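Local coordinates for protein Cow rumen GH26 endo-mannanase (Metagenome, PDB 6UEH) that hydrolyses internal beta-1,4 linkages of mannans such as galactomannan, as a ruminal glycoside hydrolase of family 26 joined to an accessory domain of the CBM6 type, at residues Gly183-Glu188 with Thr221-Glu226; Thr268-Asp273 with Thr279-Tyr284; Glu313-Val318 with Pro368-Trp373. All coordinates share one frame; numbering follows the deposited sequence.

Contact 1 of 3, residues Gly183-Glu188 with Thr221-Glu226; sequences GDYELE and TERVIE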
loop_
_atom_site.group_PDB
_atom_site.type_symbol
_atom_site.label_atom_id
_atom_site.label_comp_id
_atom_site.label_asym_id
_atom_site.label_seq_id
_atom_site.Cartn_x
_atom_site.Cartn_y
_atom_site.Cartn_z
ATOM N N GLY A 183 -8.030 -20.028 -22.459
ATOM C CA GLY A 183 -9.408 -20.005 -22.009
ATOM C C GLY A 183 -9.635 -20.524 -20.601
ATOM O O GLY A 183 -10.738 -20.409 -20.068
ATOM N N ASP A 184 -8.599 -21.094 -19.992
ATOM C CA ASP A 184 -8.730 -21.663 -18.653
ATOM C C ASP A 184 -8.451 -20.628 -17.560
ATOM O O ASP A 184 -7.325 -20.501 -17.080
ATOM C CB ASP A 184 -7.797 -22.866 -18.495
ATOM C CG ASP A 184 -7.915 -23.524 -17.132
ATOM O OD1 ASP A 184 -8.950 -23.333 -16.458
ATOM O OD2 ASP A 184 -6.972 -24.241 -16.738
ATOM N N TYR A 185 -9.492 -19.907 -17.154
ATOM C CA TYR A 185 -9.354 -18.856 -16.149
ATOM C C TYR A 185 -9.164 -19.401 -14.738
ATOM O O TYR A 185 -8.902 -18.643 -13.807
ATOM C CB TYR A 185 -10.576 -17.935 -16.172
ATOM C CG TYR A 185 -10.726 -17.159 -17.455
ATOM C CD1 TYR A 185 -10.091 -15.937 -17.623
ATOM C CD2 TYR A 185 -11.499 -17.646 -18.501
ATOM C CE1 TYR A 185 -10.219 -15.221 -18.794
ATOM C CE2 TYR A 185 -11.635 -16.935 -19.676
ATOM C CZ TYR A 185 -10.991 -15.723 -19.816
ATOM O OH TYR A 185 -11.117 -15.008 -20.983
ATOM N N GLU A 186 -9.291 -20.713 -14.580
ATOM C CA GLU A 186 -9.253 -21.314 -13.252
ATOM C C GLU A 186 -7.884 -21.877 -12.888
ATOM O O GLU A 186 -7.673 -22.294 -11.750
ATOM C CB GLU A 186 -10.309 -22.418 -13.145
ATOM C CG GLU A 186 -11.701 -21.974 -13.554
ATOM C CD GLU A 186 -12.160 -20.734 -12.805
ATOM O OE1 GLU A 186 -12.754 -19.840 -13.444
ATOM O OE2 GLU A 186 -11.929 -20.654 -11.580
ATOM N N LEU A 187 -6.963 -21.875 -13.850
ATOM C CA LEU A 187 -5.639 -22.481 -13.682
ATOM C C LEU A 187 -4.941 -22.045 -12.392
ATOM O O LEU A 187 -4.582 -22.882 -11.565
ATOM C CB LEU A 187 -4.751 -22.152 -14.887
ATOM C CG LEU A 187 -3.456 -22.950 -15.084
ATOM C CD1 LEU A 187 -3.094 -22.995 -16.553
ATOM C CD2 LEU A 187 -2.298 -22.371 -14.283
ATOM N N GLU A 188 -4.748 -20.737 -12.231
ATOM C CA GLU A 188 -4.085 -20.198 -11.046
ATOM C C GLU A 188 -4.795 -20.613 -9.761
ATOM O O GLU A 188 -4.159 -20.885 -8.744
ATOM C CB GLU A 188 -4.007 -18.669 -11.116
ATOM C CG GLU A 188 -2.855 -18.124 -11.950
ATOM C CD GLU A 188 -3.160 -18.083 -13.434
ATOM O OE1 GLU A 188 -4.228 -18.586 -13.846
ATOM O OE2 GLU A 188 -2.329 -17.538 -14.191
ATOM N N THR A 221 -17.566 -10.256 -16.518
ATOM C CA THR A 221 -18.755 -9.967 -15.721
ATOM C C THR A 221 -19.442 -11.242 -15.237
ATOM O O THR A 221 -19.851 -11.331 -14.079
ATOM C CB THR A 221 -19.759 -9.111 -16.518
ATOM O OG1 THR A 221 -19.119 -7.899 -16.937
ATOM C CG2 THR A 221 -20.977 -8.770 -15.665
ATOM N N GLU A 222 -19.555 -12.231 -16.118
ATOM C CA GLU A 222 -20.129 -13.516 -15.739
ATOM C C GLU A 222 -19.288 -14.206 -14.664
ATOM O O GLU A 222 -19.829 -14.761 -13.710
ATOM C CB GLU A 222 -20.271 -14.428 -16.959
ATOM C CG GLU A 222 -21.424 -14.063 -17.890
ATOM C CD GLU A 222 -21.102 -12.904 -18.821
ATOM O OE1 GLU A 222 -19.977 -12.367 -18.753
ATOM O OE2 GLU A 222 -21.981 -12.533 -19.631
ATOM N N ARG A 223 -17.966 -14.165 -14.810
ATOM C CA ARG A 223 -17.090 -14.806 -13.832
ATOM C C ARG A 223 -17.129 -14.087 -12.485
ATOM O O ARG A 223 -16.985 -14.718 -11.441
ATOM C CB ARG A 223 -15.651 -14.884 -14.352
ATOM C CG ARG A 223 -15.453 -15.922 -15.455
ATOM C CD ARG A 223 -13.977 -16.147 -15.777
ATOM N NE ARG A 223 -13.311 -14.910 -16.175
ATOM C CZ ARG A 223 -13.359 -14.396 -17.399
ATOM N NH1 ARG A 223 -14.050 -15.007 -18.353
ATOM N NH2 ARG A 223 -12.724 -13.263 -17.668
ATOM N N VAL A 224 -17.332 -12.772 -12.507
ATOM C CA VAL A 224 -17.485 -12.018 -11.265
ATOM C C VAL A 224 -18.755 -12.458 -10.542
ATOM O O VAL A 224 -18.746 -12.702 -9.334
ATOM C CB VAL A 224 -17.536 -10.499 -11.515
ATOM C CG1 VAL A 224 -17.883 -9.760 -10.230
ATOM C CG2 VAL A 224 -16.211 -10.004 -12.074
ATOM N N ILE A 225 -19.846 -12.558 -11.296
ATOM C CA ILE A 225 -21.119 -13.019 -10.758
ATOM C C ILE A 225 -20.990 -14.436 -10.204
ATOM O O ILE A 225 -21.468 -14.730 -9.106
ATOM C CB ILE A 225 -22.224 -12.980 -11.829
ATOM C CG1 ILE A 225 -22.508 -11.531 -12.235
ATOM C CG2 ILE A 225 -23.489 -13.659 -11.325
ATOM C CD1 ILE A 225 -23.513 -11.392 -13.356
ATOM N N GLU A 226 -20.328 -15.303 -10.965
ATOM C CA GLU A 226 -20.108 -16.682 -10.551
ATOM C C GLU A 226 -19.340 -16.737 -9.232
ATOM O O GLU A 226 -19.720 -17.462 -8.313
ATOM C CB GLU A 226 -19.353 -17.451 -11.641
ATOM C CG GLU A 226 -19.439 -18.969 -11.531
ATOM C CD GLU A 226 -18.449 -19.552 -10.542
ATOM O OE1 GLU A 226 -17.436 -18.883 -10.241
ATOM O OE2 GLU A 226 -18.684 -20.683 -10.065
#
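Tyr185 and Arg223 meet as a nearly parallel cation-pi stack, the guanidinium lying flat on one face of the phenol ring with planes 8° apart. Arg223 CZ sits over the middle of the ring, 3.5 Å from its centroid. The two amino groups straddle it, Arg223 NH1 being 3.4 Å from Tyr185 CE2 and Arg223 NH2 equally close to Tyr185 CE1. The arginine's bend at chi3 (-58°) turns the guanidinium onto the ring and leaves CD above the ring's inner rim, in an off-centre CH-pi contact. Bonds made elsewhere hold the ends of both groups: Arg223 NH2 forms a salt bridge with Glu175, NH1 bonds to Asp218 O, and Tyr185 OH pairs with Gly179 N. Before helix 187-196, Asp184 OD1 caps Glu186 N at 3.2 Å, met from above the carboxylate plane. Glu186 does not reach the guanidinium; its OE2 forms salt bridges with Arg203 and Arg231. A leucine in place of Tyr185 would probably cost the guanidinium its flat aromatic cover and leave Gly179 N without the phenol oxygen. Stacking covers the cation's face and leaves its N-H groups for rim bonds, so one arginine ties the loop to helix 220-230 of the GH26 barrel.

Contact 2 of 3, residues Thr268-Asp273 with Thr279-Tyr284; sequences TFKTAD and TKENDY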
loop_
_atom_site.group_PDB
_atom_site.type_symbol
_atom_site.label_atom_id
_atom_site.label_comp_id
_atom_site.label_asym_id
_atom_site.label_seq_id
_atom_site.Cartn_x
_atom_site.Cartn_y
_atom_site.Cartn_z
ATOM N N THR A 268 0.091 10.113 -27.768
ATOM C CA THR A 268 -0.088 11.544 -27.988
ATOM C C THR A 268 -1.402 12.018 -27.365
ATOM O O THR A 268 -1.732 13.204 -27.402
ATOM C CB THR A 268 -0.068 11.892 -29.484
ATOM O OG1 THR A 268 -1.038 11.094 -30.174
ATOM C CG2 THR A 268 1.312 11.621 -30.071
ATOM N N PHE A 269 -2.147 11.070 -26.806
ATOM C CA PHE A 269 -3.332 11.356 -26.001
ATOM C C PHE A 269 -2.964 12.321 -24.874
ATOM O O PHE A 269 -2.118 12.011 -24.035
ATOM C CB PHE A 269 -3.902 10.044 -25.443
ATOM C CG PHE A 269 -5.204 10.189 -24.697
ATOM C CD1 PHE A 269 -5.219 10.498 -23.346
ATOM C CD2 PHE A 269 -6.411 9.958 -25.338
ATOM C CE1 PHE A 269 -6.416 10.605 -22.653
ATOM C CE2 PHE A 269 -7.612 10.062 -24.653
ATOM C CZ PHE A 269 -7.615 10.386 -23.309
ATOM N N LYS A 270 -3.585 13.497 -24.870
ATOM C CA LYS A 270 -3.324 14.488 -23.830
ATOM C C LYS A 270 -4.112 14.155 -22.567
ATOM O O LYS A 270 -5.324 14.367 -22.507
ATOM C CB LYS A 270 -3.671 15.896 -24.323
ATOM C CG LYS A 270 -2.760 16.402 -25.432
ATOM C CD LYS A 270 -3.069 17.850 -25.787
ATOM C CE LYS A 270 -2.148 18.357 -26.886
ATOM N NZ LYS A 270 -2.260 17.542 -28.128
ATOM N N THR A 271 -3.412 13.630 -21.566
ATOM C CA THR A 271 -4.043 13.136 -20.343
ATOM C C THR A 271 -4.945 14.172 -19.671
ATOM O O THR A 271 -6.079 13.869 -19.299
ATOM C CB THR A 271 -2.981 12.664 -19.328
ATOM O OG1 THR A 271 -2.329 11.492 -19.832
ATOM C CG2 THR A 271 -3.622 12.339 -17.986
ATOM N N ALA A 272 -4.442 15.394 -19.530
ATOM C CA ALA A 272 -5.180 16.451 -18.843
ATOM C C ALA A 272 -6.491 16.799 -19.549
ATOM O O ALA A 272 -7.433 17.275 -18.918
ATOM C CB ALA A 272 -4.312 17.695 -18.706
ATOM N N ASP A 273 -6.557 16.554 -20.853
ATOM C CA ASP A 273 -7.728 16.942 -21.632
ATOM C C ASP A 273 -8.879 15.945 -21.540
ATOM O O ASP A 273 -9.990 16.244 -21.979
ATOM C CB ASP A 273 -7.349 17.147 -23.102
ATOM C CG ASP A 273 -6.644 18.466 -23.341
ATOM O OD1 ASP A 273 -6.708 19.337 -22.449
ATOM O OD2 ASP A 273 -6.035 18.638 -24.418
ATOM N N THR A 279 -13.185 18.147 -26.109
ATOM C CA THR A 279 -11.973 17.545 -26.651
ATOM C C THR A 279 -12.206 16.091 -27.040
ATOM O O THR A 279 -13.075 15.423 -26.477
ATOM C CB THR A 279 -10.807 17.604 -25.643
ATOM O OG1 THR A 279 -11.065 16.704 -24.555
ATOM C CG2 THR A 279 -10.635 19.015 -25.107
ATOM N N LYS A 280 -11.423 15.602 -27.995
ATOM C CA LYS A 280 -11.508 14.208 -28.414
ATOM C C LYS A 280 -11.074 13.280 -27.282
ATOM O O LYS A 280 -11.582 12.165 -27.155
ATOM C CB LYS A 280 -10.657 13.966 -29.664
ATOM C CG LYS A 280 -10.813 12.574 -30.264
ATOM C CD LYS A 280 -10.159 12.487 -31.633
ATOM C CE LYS A 280 -8.671 12.785 -31.561
ATOM N NZ LYS A 280 -8.056 12.827 -32.917
ATOM N N GLU A 281 -10.135 13.749 -26.461
ATOM C CA GLU A 281 -9.713 13.009 -25.278
ATOM C C GLU A 281 -10.903 12.751 -24.362
ATOM O O GLU A 281 -11.098 11.638 -23.873
ATOM C CB GLU A 281 -8.623 13.767 -24.515
ATOM C CG GLU A 281 -7.214 13.606 -25.076
ATOM C CD GLU A 281 -6.903 14.576 -26.197
ATOM O OE1 GLU A 281 -7.827 15.284 -26.656
ATOM O OE2 GLU A 281 -5.728 14.632 -26.619
ATOM N N ASN A 282 -11.702 13.791 -24.141
ATOM C CA ASN A 282 -12.871 13.688 -23.278
ATOM C C ASN A 282 -13.947 12.791 -23.878
ATOM O O ASN A 282 -14.590 12.019 -23.165
ATOM C CB ASN A 282 -13.444 15.077 -22.999
ATOM C CG ASN A 282 -14.656 15.037 -22.092
ATOM O OD1 ASN A 282 -15.772 15.332 -22.516
ATOM N ND2 ASN A 282 -14.442 14.666 -20.833
ATOM N N ASP A 283 -14.139 12.896 -25.191
ATOM C CA ASP A 283 -15.119 12.071 -25.885
ATOM C C ASP A 283 -14.749 10.591 -25.811
ATOM O O ASP A 283 -15.614 9.743 -25.582
ATOM C CB ASP A 283 -15.257 12.505 -27.347
ATOM C CG ASP A 283 -16.037 13.800 -27.505
ATOM O OD1 ASP A 283 -16.756 14.191 -26.560
ATOM O OD2 ASP A 283 -15.938 14.418 -28.584
ATOM N N TYR A 284 -13.468 10.280 -26.003
ATOM C CA TYR A 284 -13.021 8.893 -25.893
ATOM C C TYR A 284 -13.168 8.385 -24.466
ATOM O O TYR A 284 -13.696 7.296 -24.239
ATOM C CB TYR A 284 -11.566 8.718 -26.338
ATOM C CG TYR A 284 -11.087 7.309 -26.071
ATOM C CD1 TYR A 284 -11.500 6.257 -26.880
ATOM C CD2 TYR A 284 -10.265 7.021 -24.987
ATOM C CE1 TYR A 284 -11.091 4.963 -26.633
ATOM C CE2 TYR A 284 -9.850 5.725 -24.731
ATOM C CZ TYR A 284 -10.266 4.702 -25.557
ATOM O OH TYR A 284 -9.861 3.409 -25.308
HETATM O O HOH W 1 -4.359 16.015 -28.463
HETATM O O HOH W 2 -7.055 17.885 -26.847
#
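Glu281, in the first turn of helix 280-301, reaches back across Phe269 to receive the backbone of Lys270. Its OE2 accepts from Lys270 N at 3.0 Å, along a fairly straight path (160°), on the anti side and close to the carboxylate plane. With CG anti to the carbonyl carbon (chi1 -81°), this methylene sits over the centre of the Phe269 ring, 3.6 Å from the centroid; the bend at chi2 swings the carboxylate back toward Lys270. Two waters complete the supply of donors. One gives a hydrogen to OE2 and accepts from Lys270 NZ at 2.6 Å, relaying a charge pair whose own atoms do not touch. The other donates both to Glu281 OE1 and to Asp273 OD2, which stand 4.4 Å apart. Beside them, Thr279 is the N-cap: its OG1 accepts from Asn282 N at 3.0 Å and lies 2.8 Å from Asp273 O, with Lys276 O a second candidate for the hydroxyl proton. The side-chain amide of Asn282 is used outside the pair, ND2 bonding to Cys274 O and Tyr343 OH, while Tyr284 OH pairs with Asn242 O. Both carboxylate oxygens of Glu281 have donors, and the bridging water probably eases the repulsion between two acids. Glu281 sits at the helix end where negative charge is probably tolerated; Thr279 caps that turn, and Glu281 fastens the preceding loop to it.

Contact 3 of 3, residues Glu313-Val318 with Pro368-Trp373; sequences EAEGNV and PDSIQW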
loop_
_atom_site.group_PDB
_atom_site.type_symbol
_atom_site.label_atom_id
_atom_site.label_comp_id
_atom_site.label_asym_id
_atom_site.label_seq_id
_atom_site.Cartn_x
_atom_site.Cartn_y
_atom_site.Cartn_z
ATOM N N GLU A 313 -2.015 2.440 -9.501
ATOM C CA GLU A 313 -0.571 2.670 -9.572
ATOM C C GLU A 313 -0.236 4.034 -10.171
ATOM O O GLU A 313 0.702 4.164 -10.957
ATOM C CB GLU A 313 0.104 1.558 -10.380
ATOM C CG GLU A 313 -0.057 0.172 -9.775
ATOM C CD GLU A 313 0.705 -0.900 -10.544
ATOM O OE1 GLU A 313 1.290 -0.579 -11.598
ATOM O OE2 GLU A 313 0.719 -2.067 -10.098
ATOM N N ALA A 314 -1.007 5.043 -9.780
ATOM C CA ALA A 314 -0.978 6.354 -10.426
ATOM C C ALA A 314 0.396 7.022 -10.426
ATOM O O ALA A 314 0.892 7.422 -11.480
ATOM C CB ALA A 314 -1.990 7.269 -9.768
ATOM N N GLU A 315 1.001 7.156 -9.250
ATOM C CA GLU A 315 2.277 7.853 -9.146
ATOM C C GLU A 315 3.387 7.132 -9.905
ATOM O O GLU A 315 4.233 7.769 -10.533
ATOM C CB GLU A 315 2.691 8.027 -7.683
ATOM C CG GLU A 315 4.028 8.745 -7.528
ATOM C CD GLU A 315 4.444 8.942 -6.082
ATOM O OE1 GLU A 315 3.686 8.534 -5.176
ATOM O OE2 GLU A 315 5.535 9.507 -5.856
ATOM N N GLY A 316 3.374 5.804 -9.854
ATOM C CA GLY A 316 4.467 5.024 -10.405
ATOM C C GLY A 316 5.713 5.243 -9.568
ATOM O O GLY A 316 5.683 5.083 -8.348
ATOM N N ASN A 317 6.812 5.613 -10.217
ATOM C CA ASN A 317 8.025 5.972 -9.492
ATOM C C ASN A 317 7.925 7.402 -8.966
ATOM O O ASN A 317 7.181 8.214 -9.516
ATOM C CB ASN A 317 9.252 5.799 -10.384
ATOM C CG ASN A 317 9.592 4.341 -10.620
ATOM O OD1 ASN A 317 9.656 3.547 -9.681
ATOM N ND2 ASN A 317 9.796 3.976 -11.879
ATOM N N VAL A 318 8.674 7.693 -7.905
ATOM C CA VAL A 318 8.516 8.930 -7.137
ATOM C C VAL A 318 8.463 10.200 -7.993
ATOM O O VAL A 318 9.396 10.513 -8.733
ATOM C CB VAL A 318 9.645 9.078 -6.087
ATOM C CG1 VAL A 318 11.021 8.856 -6.718
ATOM C CG2 VAL A 318 9.563 10.433 -5.397
ATOM N N PRO A 368 6.875 11.924 1.451
ATOM C CA PRO A 368 5.643 12.570 1.919
ATOM C C PRO A 368 4.760 13.089 0.782
ATOM O O PRO A 368 3.538 13.123 0.933
ATOM C CB PRO A 368 6.164 13.727 2.772
ATOM C CG PRO A 368 7.463 13.235 3.295
ATOM C CD PRO A 368 8.058 12.397 2.198
ATOM N N ASP A 369 5.367 13.473 -0.338
ATOM C CA ASP A 369 4.623 14.009 -1.477
ATOM C C ASP A 369 3.763 12.956 -2.174
ATOM O O ASP A 369 2.925 13.289 -3.015
ATOM C CB ASP A 369 5.578 14.638 -2.494
ATOM C CG ASP A 369 6.141 15.967 -2.024
ATOM O OD1 ASP A 369 5.562 16.568 -1.092
ATOM O OD2 ASP A 369 7.157 16.416 -2.598
ATOM N N SER A 370 3.970 11.689 -1.826
ATOM C CA SER A 370 3.178 10.606 -2.398
ATOM C C SER A 370 1.697 10.753 -2.052
ATOM O O SER A 370 0.836 10.196 -2.731
ATOM C CB SER A 370 3.695 9.247 -1.920
ATOM O OG SER A 370 4.961 8.960 -2.483
ATOM N N ILE A 371 1.410 11.513 -0.999
ATOM C CA ILE A 371 0.037 11.720 -0.551
ATOM C C ILE A 371 -0.722 12.673 -1.477
ATOM O O ILE A 371 -1.946 12.778 -1.402
ATOM C CB ILE A 371 -0.005 12.271 0.887
ATOM C CG1 ILE A 371 -1.352 11.959 1.547
ATOM C CG2 ILE A 371 0.292 13.770 0.902
ATOM C CD1 ILE A 371 -1.468 12.478 2.966
ATOM N N GLN A 372 0.002 13.358 -2.356
ATOM C CA GLN A 372 -0.630 14.278 -3.298
ATOM C C GLN A 372 -1.433 13.530 -4.361
ATOM O O GLN A 372 -2.201 14.135 -5.106
ATOM C CB GLN A 372 0.415 15.174 -3.961
ATOM C CG GLN A 372 1.146 16.085 -2.987
ATOM C CD GLN A 372 2.002 17.118 -3.687
ATOM O OE1 GLN A 372 1.737 17.486 -4.832
ATOM N NE2 GLN A 372 3.037 17.591 -3.004
ATOM N N TRP A 373 -1.257 12.214 -4.419
ATOM C CA TRP A 373 -2.001 11.377 -5.355
ATOM C C TRP A 373 -3.260 10.797 -4.711
ATOM O O TRP A 373 -3.958 9.985 -5.319
ATOM C CB TRP A 373 -1.116 10.244 -5.882
ATOM C CG TRP A 373 0.075 10.722 -6.651
ATOM C CD1 TRP A 373 1.267 11.147 -6.139
ATOM C CD2 TRP A 373 0.193 10.816 -8.076
ATOM N NE1 TRP A 373 2.119 11.503 -7.156
ATOM C CE2 TRP A 373 1.484 11.310 -8.354
ATOM C CE3 TRP A 373 -0.666 10.530 -9.141
ATOM C CZ2 TRP A 373 1.934 11.525 -9.657
ATOM C CZ3 TRP A 373 -0.217 10.746 -10.432
ATOM C CH2 TRP A 373 1.073 11.238 -10.679
HETATM O O HOH W 3 1.209 7.842 -4.372
HETATM O O HOH W 4 6.172 11.455 -4.386
#
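Glu315 lies across the face of Trp373, its aliphatic part pressed on the indole and its carboxylate over the NE1-CD1 rim, close to Ser370. This is the tight half of the contact. Glu315 CB stands 3.5 Å from the centroid of the five-membered ring, 9° off the normal, a CH-pi contact straight over the face, and CG comes 3.4 Å from Trp373 NE1. Further along the same face runs the backbone of Ala314 and Glu315, and Ala314 CB touches Trp373 CE3 at 3.6 Å. The extended chain of Glu315 (chi1 180°) carries the carboxylate along the indole, and its plane, nearly in line with the chain at chi3, lies 7° from that of the ring. Trp373 NE1 turns its hydrogen to Asn319 O, and helix 334-351 touches both segments, Tyr337 meeting Ala314 and Ala334 meeting Trp373.

The polar half is hydrated rather than packed by side chains. Glu315 OE1 lies 3.0 Å from Ser370 OG, whose single proton could go there or, in a weaker bond, to Ser367 O. One water donates to OE1 at 2.7 Å and to Ser370 O at 2.9 Å, spanning the segments; a second donates to OE2, with no more than a weak link to Ser370 OG. Asn319 N also bonds OE2, so Asn319 serves both the acid and the tryptophan.

Glu313, two residues before Glu315, has its carboxylate close to Asp386 and Glu428; Glu313 and Glu428 follow or end the fourth and seventh barrel strands, consistent with the catalytic pair of clan GH-A. Glu315, a buried acid, is accommodated by dividing its roles: methylenes meet the aromatic face, while the N-H of Asn319, serine and water meet the oxygens. This joins the loop carrying Glu313 to the 3-10 segment 368-373.

All three contacts belong to the GH26 barrel, and none uses the calcium site of Glu13, Glu15, Ser37, Gly40 and Asp126, in the CBM6 range. Contacts 1 and 2 are peripheral, with centres 33 Å apart, yet helix 280-301 connects them: its first turn builds contact 2, and Leu299 near its far end touches Val224 and Ile225 of contact 1. Contacts 2 and 3 come within about 8 Å at their nearest atoms and share helix 334-351, which meets Thr271 and Ala272 as well as Ala314 and Trp373. Contact 3 lies nearest the probable active site, since Glu313 is in its own segment; contacts 1 and 3 are about 16 Å apart at their nearest atoms.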